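Local coordinates for DUF1254 domain-containing protein (Vibrio parahaemolyticus, PDB 3U07), which is of unknown function but combines DUF1254 and DUF1214 family domains and probably carries a signal peptide, consistent with export from the cytoplasm, at residues Q135-A140 against D152-V157; V222-S227 against E245-D250; E268-L273 against I297-T302; F339-V344 against G381-Y386. The protein carries 2 engineered substitutions. One frame throughout, in Å; residues are numbered along the deposited sequence.

Overall arrangement
The four contacts follow one another along the chain and none touches another. Interactions 1 and 4 are strand pairings in two separate mixed four-stranded beta layers, one in the DUF1254 part of the chain and the other in the DUF1214 part. Their centres lie 39 Å apart, yet the two layers share the strand order 3-2-1-4, consistent with the two families belonging to one clan. Interactions 2 and 3 belong to the helical part of the chain, with centres 24 Å apart. Interaction 2 comes within about 5 Å of interaction 1 at the nearest atoms. It lies across the centre of the chain from interaction 4, their centres 50 Å apart. No active site or ligand is known here to relate them to.

Interaction 1 of 4, residues Q135-A140 against D152-V157; sequences QFMFAA and DEVVRV
Phe138 and Val155 pair across two parallel strands, their side chains side by side and pointing the same way. Val155 CG2 lies over one face of the Phe138 ring, 4.1 Å from its centroid, in a CH-pi contact, while Val155 CB approaches Phe138 CD2 to 3.5 Å. Because Val155 CG1 is anti to the backbone N (chi1 -180°), CG2 stands beside that nitrogen, and both methyls touch Phe138 CD2 and CE2. Val157 CG1 meets the same ring at its edge. Toward the N-terminal end of the strands, Phe136 takes Glu153 CB at its edge, in plane, while the carboxylate of Glu153 leads away from the contact. Phe124 of strand 120-125 stacks on Phe136 and touches Val155, joining this apolar face to the neighbouring antiparallel sheet.

On the other face, Met137, a selenomethionine, runs alongside Val154, with Met137 CE 4.1 Å from Val154 CG1. Arg156 bends at chi2 (-74°), turning Arg156 CD toward Ala140 O, 3.8 Å away. Its guanidinium lays one face over Ala139 CB, where a small side chain suits. Arg156 NH1 donates in plane to Ala140 O at 3.1 Å, and also serves Trp143 O. At the opposite end Asp152 OD2 accepts from Gln135 N at 2.8 Å; the side-chain oxygen Gln135 OE1 is hydrogen-bonded to Ser99 OG. Between them runs the parallel ladder, including Val155 N to Met137 O at 2.6 Å. Asp152 and Arg156, both from the edge-strand segment, thus use side-chain groups to satisfy backbone N and O near the two ends of 135-140.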
loop_
_atom_site.group_PDB
_atom_site.type_symbol
_atom_site.label_atom_id
_atom_site.label_comp_id
_atom_site.label_asym_id
_atom_site.label_seq_id
_atom_site.Cartn_x
_atom_site.Cartn_y
_atom_site.Cartn_z
ATOM N N GLN A 135 -9.077 -5.090 19.566
ATOM C CA GLN A 135 -7.728 -4.923 20.092
ATOM C C GLN A 135 -6.862 -5.884 19.286
ATOM O O GLN A 135 -6.960 -7.095 19.445
ATOM C CB GLN A 135 -7.687 -5.292 21.579
ATOM C CG GLN A 135 -8.597 -4.457 22.475
ATOM C CD GLN A 135 -8.270 -2.973 22.442
ATOM O OE1 GLN A 135 -7.182 -2.569 22.033
ATOM N NE2 GLN A 135 -9.209 -2.156 22.896
ATOM N N PHE A 136 -6.015 -5.341 18.420
ATOM C CA PHE A 136 -5.176 -6.165 17.565
ATOM C C PHE A 136 -3.737 -6.138 18.033
ATOM O O PHE A 136 -3.086 -5.096 18.036
ATOM C CB PHE A 136 -5.313 -5.672 16.120
ATOM C CG PHE A 136 -6.743 -5.640 15.641
ATOM C CD1 PHE A 136 -7.407 -6.820 15.327
ATOM C CD2 PHE A 136 -7.437 -4.438 15.545
ATOM C CE1 PHE A 136 -8.746 -6.806 14.923
ATOM C CE2 PHE A 136 -8.778 -4.415 15.142
ATOM C CZ PHE A 136 -9.431 -5.603 14.831
HETATM N N MSE A 137 -3.248 -7.300 18.448
HETATM C CA MSE A 137 -1.894 -7.392 18.952
HETATM C C MSE A 137 -0.916 -7.914 17.916
HETATM O O MSE A 137 -1.154 -8.936 17.280
HETATM C CB MSE A 137 -1.857 -8.288 20.203
HETATM C CG MSE A 137 -0.515 -8.281 20.930
HETATM SE SE MSE A 137 -0.507 -9.314 22.600
HETATM C CE MSE A 137 0.086 -10.968 21.854
ATOM N N PHE A 138 0.180 -7.185 17.751
ATOM C CA PHE A 138 1.233 -7.560 16.826
ATOM C C PHE A 138 2.414 -8.000 17.675
ATOM O O PHE A 138 2.878 -7.254 18.538
ATOM C CB PHE A 138 1.621 -6.363 15.955
ATOM C CG PHE A 138 0.508 -5.887 15.082
ATOM C CD1 PHE A 138 -0.541 -5.145 15.618
ATOM C CD2 PHE A 138 0.467 -6.247 13.737
ATOM C CE1 PHE A 138 -1.624 -4.767 14.826
ATOM C CE2 PHE A 138 -0.610 -5.876 12.931
ATOM C CZ PHE A 138 -1.657 -5.137 13.478
ATOM N N ALA A 139 2.893 -9.215 17.436
ATOM C CA ALA A 139 4.012 -9.736 18.202
ATOM C C ALA A 139 5.041 -10.346 17.281
ATOM O O ALA A 139 4.704 -10.820 16.190
ATOM C CB ALA A 139 3.518 -10.789 19.205
ATOM N N ALA A 140 6.292 -10.308 17.738
ATOM C CA ALA A 140 7.346 -10.870 16.969
ATOM C C ALA A 140 7.026 -12.322 16.897
ATOM O O ALA A 140 6.403 -12.936 17.810
ATOM C CB ALA A 140 8.711 -10.679 17.581
ATOM N N ASP A 152 -8.350 -9.284 20.698
ATOM C CA ASP A 152 -9.190 -9.930 19.698
ATOM C C ASP A 152 -8.417 -10.866 18.781
ATOM O O ASP A 152 -8.718 -12.051 18.683
ATOM C CB ASP A 152 -9.890 -8.862 18.857
ATOM C CG ASP A 152 -11.039 -8.205 19.594
ATOM O OD1 ASP A 152 -12.152 -8.767 19.564
ATOM O OD2 ASP A 152 -10.826 -7.135 20.206
ATOM N N GLU A 153 -7.415 -10.324 18.104
ATOM C CA GLU A 153 -6.613 -11.113 17.181
ATOM C C GLU A 153 -5.140 -10.830 17.405
ATOM O O GLU A 153 -4.764 -9.743 17.834
ATOM C CB GLU A 153 -6.979 -10.764 15.733
ATOM C CG GLU A 153 -8.443 -10.985 15.368
ATOM C CD GLU A 153 -8.850 -12.450 15.410
ATOM O OE1 GLU A 153 -8.012 -13.315 15.072
ATOM O OE2 GLU A 153 -10.012 -12.737 15.765
ATOM N N VAL A 154 -4.312 -11.823 17.111
ATOM C CA VAL A 154 -2.871 -11.699 17.254
ATOM C C VAL A 154 -2.222 -11.831 15.879
ATOM O O VAL A 154 -2.517 -12.764 15.130
ATOM C CB VAL A 154 -2.291 -12.811 18.160
ATOM C CG1 VAL A 154 -0.776 -12.674 18.247
ATOM C CG2 VAL A 154 -2.919 -12.737 19.549
ATOM N N VAL A 155 -1.348 -10.889 15.549
ATOM C CA VAL A 155 -0.633 -10.919 14.277
ATOM C C VAL A 155 0.847 -11.189 14.547
ATOM O O VAL A 155 1.523 -10.381 15.191
ATOM C CB VAL A 155 -0.721 -9.572 13.534
ATOM C CG1 VAL A 155 0.039 -9.664 12.216
ATOM C CG2 VAL A 155 -2.166 -9.192 13.310
ATOM N N ARG A 156 1.345 -12.327 14.074
ATOM C CA ARG A 156 2.759 -12.660 14.244
ATOM C C ARG A 156 3.513 -12.008 13.088
ATOM O O ARG A 156 3.188 -12.249 11.927
ATOM C CB ARG A 156 2.956 -14.176 14.212
ATOM C CG ARG A 156 2.370 -14.889 15.424
ATOM C CD ARG A 156 3.230 -14.675 16.670
ATOM N NE ARG A 156 2.617 -15.265 17.862
ATOM C CZ ARG A 156 3.196 -15.326 19.060
ATOM N NH1 ARG A 156 4.417 -14.835 19.244
ATOM N NH2 ARG A 156 2.551 -15.880 20.080
ATOM N N VAL A 157 4.510 -11.179 13.393
ATOM C CA VAL A 157 5.256 -10.497 12.336
ATOM C C VAL A 157 6.704 -10.973 12.248
ATOM O O VAL A 157 7.338 -11.287 13.261
ATOM C CB VAL A 157 5.207 -8.946 12.524
ATOM C CG1 VAL A 157 3.750 -8.479 12.597
ATOM C CG2 VAL A 157 5.954 -8.528 13.788
#

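Interaction 2 of 4, residues V222-S227 against E245-D250; sequences VLCDGS and EPCKTD
Cys224 and Cys247 form a disulfide that ties the last residue of helix 215-224 to a type II beta turn running from Glu245 to Lys248. The sulfurs, Cys224 SG and Cys247 SG, are 2.0 Å apart, and the torsion about their bond is 91°, close to the relaxed value for a disulfide. The two cysteines reach it differently: Cys224 SG is anti to its backbone N (chi1 -164°), whereas Cys247 SG stands beside its own. Such a bond is consistent with a protein exported to an oxidising compartment.

Pro246 suits the second position of the turn, where its ring fixes phi near the value required. Cys247 follows with the positive phi of the third position. Beside the disulfide, Leu223 crosses the proline obliquely, with Leu223 CB 3.7 Å from Pro246 CA and 4.0 Å from Pro246 CB. The first two side-chain torsions of Leu223 both lie away from the staggered values, so the placement of its methyls is less certain. This buried leucine also touches Tyr36 and Ile40, so the turn packs on a side chain that contacts helix 26-52 as well. Asn220, one turn earlier on the helix, reinforces the link with side-chain hydrogen bonds to Glu245 N and Lys248 O. Close by the sulfurs, Cys224 CB lies 3.5 Å from Cys247 N.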
loop_
_atom_site.group_PDB
_atom_site.type_symbol
_atom_site.label_atom_id
_atom_site.label_comp_id
_atom_site.label_asym_id
_atom_site.label_seq_id
_atom_site.Cartn_x
_atom_site.Cartn_y
_atom_site.Cartn_z
ATOM N N VAL A 222 18.560 -5.443 8.232
ATOM C CA VAL A 222 17.125 -5.637 8.405
ATOM C C VAL A 222 16.804 -7.096 8.720
ATOM O O VAL A 222 15.960 -7.387 9.567
ATOM C CB VAL A 222 16.350 -5.219 7.141
ATOM C CG1 VAL A 222 14.888 -5.618 7.270
ATOM C CG2 VAL A 222 16.474 -3.716 6.942
ATOM N N LEU A 223 17.483 -8.004 8.028
ATOM C CA LEU A 223 17.288 -9.440 8.211
ATOM C C LEU A 223 17.549 -9.831 9.665
ATOM O O LEU A 223 16.896 -10.710 10.211
ATOM C CB LEU A 223 18.256 -10.207 7.303
ATOM C CG LEU A 223 17.812 -11.093 6.126
ATOM C CD1 LEU A 223 16.383 -10.861 5.713
ATOM C CD2 LEU A 223 18.761 -10.828 4.976
ATOM N N CYS A 224 18.512 -9.157 10.278
ATOM C CA CYS A 224 18.893 -9.434 11.657
ATOM C C CYS A 224 17.810 -9.026 12.650
ATOM O O CYS A 224 17.586 -9.709 13.644
ATOM C CB CYS A 224 20.189 -8.681 11.993
ATOM S SG CYS A 224 21.050 -9.271 13.490
ATOM N N ASP A 225 17.138 -7.915 12.360
ATOM C CA ASP A 225 16.109 -7.355 13.234
ATOM C C ASP A 225 14.769 -8.073 13.177
ATOM O O ASP A 225 13.739 -7.481 12.846
ATOM C CB ASP A 225 15.940 -5.866 12.902
ATOM C CG ASP A 225 14.984 -5.153 13.842
ATOM O OD1 ASP A 225 14.889 -5.561 15.017
ATOM O OD2 ASP A 225 14.338 -4.172 13.407
ATOM N N GLY A 226 14.780 -9.353 13.520
ATOM C CA GLY A 226 13.550 -10.118 13.485
ATOM C C GLY A 226 13.726 -11.580 13.119
ATOM O O GLY A 226 14.812 -12.147 13.250
ATOM N N SER A 227 12.645 -12.172 12.622
ATOM C CA SER A 227 12.596 -13.581 12.249
ATOM C C SER A 227 12.660 -13.835 10.748
ATOM O O SER A 227 12.414 -14.952 10.293
ATOM C CB SER A 227 11.294 -14.178 12.790
ATOM O OG SER A 227 11.538 -15.376 13.490
ATOM N N GLU A 245 23.012 -12.548 4.419
ATOM C CA GLU A 245 22.858 -13.380 5.603
ATOM C C GLU A 245 22.530 -12.479 6.796
ATOM O O GLU A 245 23.172 -11.445 6.976
ATOM C CB GLU A 245 24.175 -14.114 5.837
ATOM C CG GLU A 245 24.231 -15.011 7.051
ATOM C CD GLU A 245 25.595 -15.656 7.186
ATOM O OE1 GLU A 245 26.086 -16.203 6.179
ATOM O OE2 GLU A 245 26.173 -15.613 8.287
ATOM N N PRO A 246 21.548 -12.867 7.638
ATOM C CA PRO A 246 21.130 -12.081 8.813
ATOM C C PRO A 246 22.210 -11.718 9.815
ATOM O O PRO A 246 22.710 -12.593 10.511
ATOM C CB PRO A 246 20.092 -12.964 9.485
ATOM C CG PRO A 246 19.615 -13.855 8.408
ATOM C CD PRO A 246 20.857 -14.169 7.615
ATOM N N CYS A 247 22.469 -10.423 9.974
ATOM C CA CYS A 247 23.468 -9.906 10.916
ATOM C C CYS A 247 24.904 -9.934 10.376
ATOM O O CYS A 247 25.824 -9.503 11.067
ATOM C CB CYS A 247 23.454 -10.678 12.247
ATOM S SG CYS A 247 21.806 -11.067 12.898
ATOM N N LYS A 248 25.114 -10.449 9.164
ATOM C CA LYS A 248 26.467 -10.519 8.600
ATOM C C LYS A 248 27.003 -9.137 8.206
ATOM O O LYS A 248 26.361 -8.391 7.457
ATOM C CB LYS A 248 26.495 -11.452 7.383
ATOM C CG LYS A 248 27.863 -11.557 6.694
ATOM C CD LYS A 248 27.792 -12.432 5.448
ATOM C CE LYS A 248 29.149 -12.577 4.763
ATOM N NZ LYS A 248 30.159 -13.306 5.595
ATOM N N THR A 249 28.187 -8.804 8.717
ATOM C CA THR A 249 28.825 -7.517 8.428
ATOM C C THR A 249 30.225 -7.681 7.836
ATOM O O THR A 249 30.825 -6.707 7.404
ATOM C CB THR A 249 28.971 -6.661 9.702
ATOM O OG1 THR A 249 29.758 -7.383 10.657
ATOM C CG2 THR A 249 27.608 -6.338 10.311
ATOM N N ASP A 250 30.745 -8.905 7.824
ATOM C CA ASP A 250 32.079 -9.173 7.284
ATOM C C ASP A 250 31.983 -9.762 5.878
ATOM O O ASP A 250 31.339 -10.789 5.679
ATOM C CB ASP A 250 32.838 -10.141 8.203
ATOM C CG ASP A 250 32.096 -11.460 8.414
ATOM O OD1 ASP A 250 32.688 -12.529 8.142
ATOM O OD2 ASP A 250 30.927 -11.433 8.856
#

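Interaction 3 of 4, residues E268-L273 against I297-T302; sequences EHLVEL and IFAEGT
Glu300 OE2 lies 2.6 Å from Leu270 O and is touched by Leu270 and Leu273 of the facing helix. The setting is a nearly perpendicular helix pair: the segments of helices 253-273 and 295-305 cross at -80°, with their axes 10.1 Å apart at closest approach. At that separation a long side chain such as glutamate can span from one helix to the other's backbone. Glu300 leaves with CG beside its own nitrogen and then bends at chi2 (-65°). Its side chain slides past Leu270 in the opposite direction and runs at a slant to Leu273.

Leu273 CB comes to 3.4 Å from Glu300 OE2, and Leu270 CD2 lies on the same oxygen at 3.8 Å, so leucine carbons press on the acid beside the carbonyl. The Glu300 side chain also touches Ala274 and Leu283. Two oxygens so close in a buried setting suggest that the acid probably holds a proton, which would mean a raised pKa. Alanine suits position 299, since its short side chain accepts a leucine methyl: Leu270 CD2 packs on Ala299 CB. Beside the contact, His269 NE2 hydrogen-bonds to Asp296 OD2, joining the same two helices. Leu273, with CG anti to the backbone N, points into the crossing, and Leu273 CD2 rests 4.0 Å from Glu300 CG, against the aliphatic stem of the acid.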
loop_
_atom_site.group_PDB
_atom_site.type_symbol
_atom_site.label_atom_id
_atom_site.label_comp_id
_atom_site.label_asym_id
_atom_site.label_seq_id
_atom_site.Cartn_x
_atom_site.Cartn_y
_atom_site.Cartn_z
ATOM N N GLU A 268 18.504 -3.681 -13.919
ATOM C CA GLU A 268 18.215 -3.688 -15.352
ATOM C C GLU A 268 17.045 -4.632 -15.593
ATOM O O GLU A 268 16.059 -4.267 -16.225
ATOM C CB GLU A 268 19.434 -4.164 -16.153
ATOM C CG GLU A 268 20.575 -3.160 -16.220
ATOM C CD GLU A 268 21.822 -3.717 -16.897
ATOM O OE1 GLU A 268 22.846 -3.008 -16.917
ATOM O OE2 GLU A 268 21.787 -4.859 -17.407
ATOM N N HIS A 269 17.164 -5.846 -15.066
ATOM C CA HIS A 269 16.126 -6.856 -15.208
ATOM C C HIS A 269 14.767 -6.353 -14.718
ATOM O O HIS A 269 13.745 -6.585 -15.364
ATOM C CB HIS A 269 16.511 -8.110 -14.428
ATOM C CG HIS A 269 15.476 -9.188 -14.474
ATOM N ND1 HIS A 269 15.284 -9.989 -15.578
ATOM C CD2 HIS A 269 14.558 -9.580 -13.559
ATOM C CE1 HIS A 269 14.292 -10.830 -15.341
ATOM N NE2 HIS A 269 13.834 -10.602 -14.123
ATOM N N LEU A 270 14.752 -5.669 -13.579
ATOM C CA LEU A 270 13.499 -5.158 -13.028
ATOM C C LEU A 270 12.870 -4.081 -13.903
ATOM O O LEU A 270 11.645 -4.015 -14.040
ATOM C CB LEU A 270 13.707 -4.600 -11.619
ATOM C CG LEU A 270 14.049 -5.586 -10.499
ATOM C CD1 LEU A 270 13.923 -4.859 -9.168
ATOM C CD2 LEU A 270 13.113 -6.787 -10.530
ATOM N N VAL A 271 13.701 -3.224 -14.481
ATOM C CA VAL A 271 13.189 -2.170 -15.340
ATOM C C VAL A 271 12.564 -2.805 -16.579
ATOM O O VAL A 271 11.448 -2.467 -16.962
ATOM C CB VAL A 271 14.313 -1.201 -15.764
ATOM C CG1 VAL A 271 13.775 -0.167 -16.738
ATOM C CG2 VAL A 271 14.885 -0.514 -14.536
ATOM N N GLU A 272 13.278 -3.746 -17.186
ATOM C CA GLU A 272 12.794 -4.420 -18.385
ATOM C C GLU A 272 11.545 -5.270 -18.165
ATOM O O GLU A 272 10.730 -5.431 -19.073
ATOM C CB GLU A 272 13.906 -5.295 -18.970
ATOM C CG GLU A 272 13.419 -6.348 -19.949
ATOM C CD GLU A 272 14.525 -7.275 -20.411
ATOM O OE1 GLU A 272 15.417 -7.593 -19.594
ATOM O OE2 GLU A 272 14.491 -7.701 -21.585
ATOM N N LEU A 273 11.393 -5.813 -16.962
ATOM C CA LEU A 273 10.249 -6.667 -16.653
ATOM C C LEU A 273 8.989 -5.885 -16.311
ATOM O O LEU A 273 7.878 -6.305 -16.626
ATOM C CB LEU A 273 10.598 -7.597 -15.489
ATOM C CG LEU A 273 9.522 -8.576 -15.022
ATOM C CD1 LEU A 273 9.197 -9.560 -16.141
ATOM C CD2 LEU A 273 10.019 -9.318 -13.790
ATOM N N ILE A 297 9.169 -11.071 -9.877
ATOM C CA ILE A 297 7.784 -10.624 -9.967
ATOM C C ILE A 297 7.362 -9.996 -8.626
ATOM O O ILE A 297 6.721 -8.944 -8.604
ATOM C CB ILE A 297 6.839 -11.793 -10.344
ATOM C CG1 ILE A 297 7.282 -12.387 -11.687
ATOM C CG2 ILE A 297 5.393 -11.289 -10.446
ATOM C CD1 ILE A 297 6.497 -13.598 -12.126
ATOM N N PHE A 298 7.730 -10.624 -7.511
ATOM C CA PHE A 298 7.389 -10.078 -6.197
ATOM C C PHE A 298 8.000 -8.679 -6.078
ATOM O O PHE A 298 7.366 -7.739 -5.583
ATOM C CB PHE A 298 7.951 -10.968 -5.082
ATOM C CG PHE A 298 7.678 -10.449 -3.695
ATOM C CD1 PHE A 298 6.427 -10.619 -3.106
ATOM C CD2 PHE A 298 8.668 -9.774 -2.980
ATOM C CE1 PHE A 298 6.166 -10.125 -1.829
ATOM C CE2 PHE A 298 8.416 -9.274 -1.698
ATOM C CZ PHE A 298 7.159 -9.451 -1.123
ATOM N N ALA A 299 9.239 -8.555 -6.544
ATOM C CA ALA A 299 9.965 -7.289 -6.509
ATOM C C ALA A 299 9.256 -6.178 -7.288
ATOM O O ALA A 299 9.357 -5.002 -6.926
ATOM C CB ALA A 299 11.381 -7.488 -7.062
ATOM N N GLU A 300 8.548 -6.532 -8.360
ATOM C CA GLU A 300 7.849 -5.506 -9.136
ATOM C C GLU A 300 6.744 -4.870 -8.292
ATOM O O GLU A 300 6.274 -3.767 -8.588
ATOM C CB GLU A 300 7.255 -6.098 -10.426
ATOM C CG GLU A 300 8.284 -6.545 -11.485
ATOM C CD GLU A 300 9.115 -5.394 -12.064
ATOM O OE1 GLU A 300 8.734 -4.217 -11.897
ATOM O OE2 GLU A 300 10.151 -5.676 -12.704
ATOM N N GLY A 301 6.328 -5.566 -7.237
ATOM C CA GLY A 301 5.299 -5.024 -6.366
ATOM C C GLY A 301 5.809 -3.740 -5.745
ATOM O O GLY A 301 5.075 -2.760 -5.618
ATOM N N THR A 302 7.083 -3.748 -5.360
ATOM C CA THR A 302 7.717 -2.581 -4.758
ATOM C C THR A 302 8.062 -1.552 -5.843
ATOM O O THR A 302 7.895 -0.342 -5.655
ATOM C CB THR A 302 9.028 -2.978 -4.020
ATOM O OG1 THR A 302 8.710 -3.637 -2.787
ATOM C CG2 THR A 302 9.875 -1.747 -3.731
#

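Interaction 4 of 4, residues F339-V344 against G381-Y386; sequences FKAPNV and GYYTIY
Phe339 and Tyr383 form the apolar centre: Tyr383 CB lies over one face of the phenylalanine ring, offset toward the rim and 4.0 Å from Phe339 CZ. With Phe339 CG between its backbone N and carbonyl carbon (chi1 53°), the ring is turned toward the partner strand, where its CZ and CE2 meet Tyr383 CB. Ile385 CD1 approaches the edge of the same ring, and Trp348 meets both Phe339 and Tyr383 edge-to-face. Ala341 CB, small enough to fit beside a ring edge, reaches Tyr383 CE1 at 3.6 Å.

The contact belongs to the antiparallel pairing of strands 334-340 and 382-388, the inner two strands of a mixed four-stranded sheet. Phe339 and Tyr383 are a hydrogen-bonded pair, with Phe339 N to Tyr383 O at 2.9 Å and Tyr383 N to Phe339 O at 2.7 Å.

Toward the exposed side, Lys340 CG lies over one face of the Tyr382 ring, 3.9 Å from its centroid, in a CH-pi contact. Lys340 NZ ends 3.6 Å from Tyr382 CE1, and Arg338 makes a cation-pi contact with the same ring. Gly381 has a positive phi (74°), readily adopted by a residue lacking CB. A water spans the widening gap, accepting from Ala341 N and donating to Gly381 O at 2.6 Å.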
loop_
_atom_site.group_PDB
_atom_site.type_symbol
_atom_site.label_atom_id
_atom_site.label_comp_id
_atom_site.label_asym_id
_atom_site.label_seq_id
_atom_site.Cartn_x
_atom_site.Cartn_y
_atom_site.Cartn_z
ATOM N N PHE A 339 -21.105 2.905 -18.002
ATOM C CA PHE A 339 -20.777 1.510 -17.711
ATOM C C PHE A 339 -21.637 0.886 -16.617
ATOM O O PHE A 339 -22.213 1.586 -15.783
ATOM C CB PHE A 339 -19.331 1.447 -17.231
ATOM C CG PHE A 339 -19.055 2.384 -16.082
ATOM C CD1 PHE A 339 -18.807 3.733 -16.317
ATOM C CD2 PHE A 339 -19.130 1.938 -14.766
ATOM C CE1 PHE A 339 -18.644 4.629 -15.263
ATOM C CE2 PHE A 339 -18.970 2.824 -13.701
ATOM C CZ PHE A 339 -18.728 4.174 -13.949
ATOM N N LYS A 340 -21.690 -0.442 -16.620
ATOM C CA LYS A 340 -22.410 -1.197 -15.602
ATOM C C LYS A 340 -21.573 -1.118 -14.318
ATOM O O LYS A 340 -20.367 -0.850 -14.360
ATOM C CB LYS A 340 -22.540 -2.666 -16.017
ATOM C CG LYS A 340 -23.665 -2.962 -17.007
ATOM C CD LYS A 340 -24.643 -3.965 -16.394
ATOM C CE LYS A 340 -26.097 -3.678 -16.756
ATOM N NZ LYS A 340 -26.535 -4.323 -18.027
ATOM N N ALA A 341 -22.203 -1.347 -13.175
ATOM C CA ALA A 341 -21.478 -1.306 -11.910
ATOM C C ALA A 341 -20.365 -2.358 -11.886
ATOM O O ALA A 341 -20.567 -3.499 -12.307
ATOM C CB ALA A 341 -22.436 -1.547 -10.754
ATOM N N PRO A 342 -19.168 -1.979 -11.412
ATOM C CA PRO A 342 -18.029 -2.903 -11.329
ATOM C C PRO A 342 -18.379 -3.933 -10.247
ATOM O O PRO A 342 -19.117 -3.613 -9.315
ATOM C CB PRO A 342 -16.881 -1.997 -10.885
ATOM C CG PRO A 342 -17.283 -0.644 -11.394
ATOM C CD PRO A 342 -18.752 -0.611 -11.058
ATOM N N ASN A 343 -17.871 -5.155 -10.352
ATOM C CA ASN A 343 -18.172 -6.156 -9.330
ATOM C C ASN A 343 -17.332 -5.965 -8.062
ATOM O O ASN A 343 -16.276 -6.583 -7.912
ATOM C CB ASN A 343 -17.958 -7.574 -9.873
ATOM C CG ASN A 343 -18.920 -7.923 -10.998
ATOM O OD1 ASN A 343 -20.099 -7.564 -10.958
ATOM N ND2 ASN A 343 -18.424 -8.638 -11.998
ATOM N N VAL A 344 -17.794 -5.098 -7.163
ATOM C CA VAL A 344 -17.094 -4.851 -5.903
ATOM C C VAL A 344 -18.050 -5.074 -4.734
ATOM O O VAL A 344 -19.245 -4.796 -4.835
ATOM C CB VAL A 344 -16.536 -3.419 -5.804
ATOM C CG1 VAL A 344 -15.620 -3.138 -6.979
ATOM C CG2 VAL A 344 -17.667 -2.423 -5.735
ATOM N N GLY A 381 -29.515 0.102 -14.897
ATOM C CA GLY A 381 -28.368 -0.116 -14.035
ATOM C C GLY A 381 -27.017 0.336 -14.550
ATOM O O GLY A 381 -25.988 -0.164 -14.100
ATOM N N TYR A 382 -27.006 1.254 -15.508
ATOM C CA TYR A 382 -25.748 1.770 -16.032
ATOM C C TYR A 382 -25.462 3.081 -15.327
ATOM O O TYR A 382 -26.381 3.835 -15.010
ATOM C CB TYR A 382 -25.823 2.061 -17.538
ATOM C CG TYR A 382 -25.561 0.880 -18.442
ATOM C CD1 TYR A 382 -26.582 -0.008 -18.780
ATOM C CD2 TYR A 382 -24.288 0.652 -18.969
ATOM C CE1 TYR A 382 -26.342 -1.096 -19.626
ATOM C CE2 TYR A 382 -24.037 -0.433 -19.814
ATOM C CZ TYR A 382 -25.070 -1.300 -20.138
ATOM O OH TYR A 382 -24.830 -2.364 -20.975
ATOM N N TYR A 383 -24.194 3.339 -15.044
ATOM C CA TYR A 383 -23.833 4.609 -14.446
ATOM C C TYR A 383 -23.319 5.414 -15.633
ATOM O O TYR A 383 -22.780 4.854 -16.591
ATOM C CB TYR A 383 -22.730 4.461 -13.399
ATOM C CG TYR A 383 -23.189 3.814 -12.115
ATOM C CD1 TYR A 383 -23.261 2.426 -11.999
ATOM C CD2 TYR A 383 -23.544 4.590 -11.008
ATOM C CE1 TYR A 383 -23.670 1.824 -10.809
ATOM C CE2 TYR A 383 -23.956 3.996 -9.815
ATOM C CZ TYR A 383 -24.016 2.612 -9.726
ATOM O OH TYR A 383 -24.420 2.013 -8.557
ATOM N N THR A 384 -23.507 6.722 -15.581
ATOM C CA THR A 384 -23.058 7.586 -16.658
ATOM C C THR A 384 -22.413 8.819 -16.066
ATOM O O THR A 384 -23.074 9.604 -15.396
ATOM C CB THR A 384 -24.231 8.035 -17.554
ATOM O OG1 THR A 384 -24.752 6.908 -18.267
ATOM C CG2 THR A 384 -23.762 9.082 -18.551
ATOM N N ILE A 385 -21.118 8.979 -16.301
ATOM C CA ILE A 385 -20.401 10.138 -15.796
ATOM C C ILE A 385 -20.144 11.108 -16.949
ATOM O O ILE A 385 -19.584 10.726 -17.979
ATOM C CB ILE A 385 -19.042 9.740 -15.171
ATOM C CG1 ILE A 385 -19.273 8.857 -13.937
ATOM C CG2 ILE A 385 -18.243 11.000 -14.819
ATOM C CD1 ILE A 385 -17.996 8.382 -13.271
ATOM N N TYR A 386 -20.566 12.357 -16.782
ATOM C CA TYR A 386 -20.349 13.370 -17.810
ATOM C C TYR A 386 -19.270 14.300 -17.273
ATOM O O TYR A 386 -19.364 14.774 -16.142
ATOM C CB TYR A 386 -21.643 14.138 -18.104
ATOM C CG TYR A 386 -21.525 15.082 -19.281
ATOM C CD1 TYR A 386 -20.890 16.318 -19.147
ATOM C CD2 TYR A 386 -22.012 14.727 -20.539
ATOM C CE1 TYR A 386 -20.742 17.181 -20.237
ATOM C CE2 TYR A 386 -21.867 15.582 -21.639
ATOM C CZ TYR A 386 -21.232 16.806 -21.481
ATOM O OH TYR A 386 -21.083 17.653 -22.560
HETATM O O HOH W 1 -24.924 -1.937 -12.509
#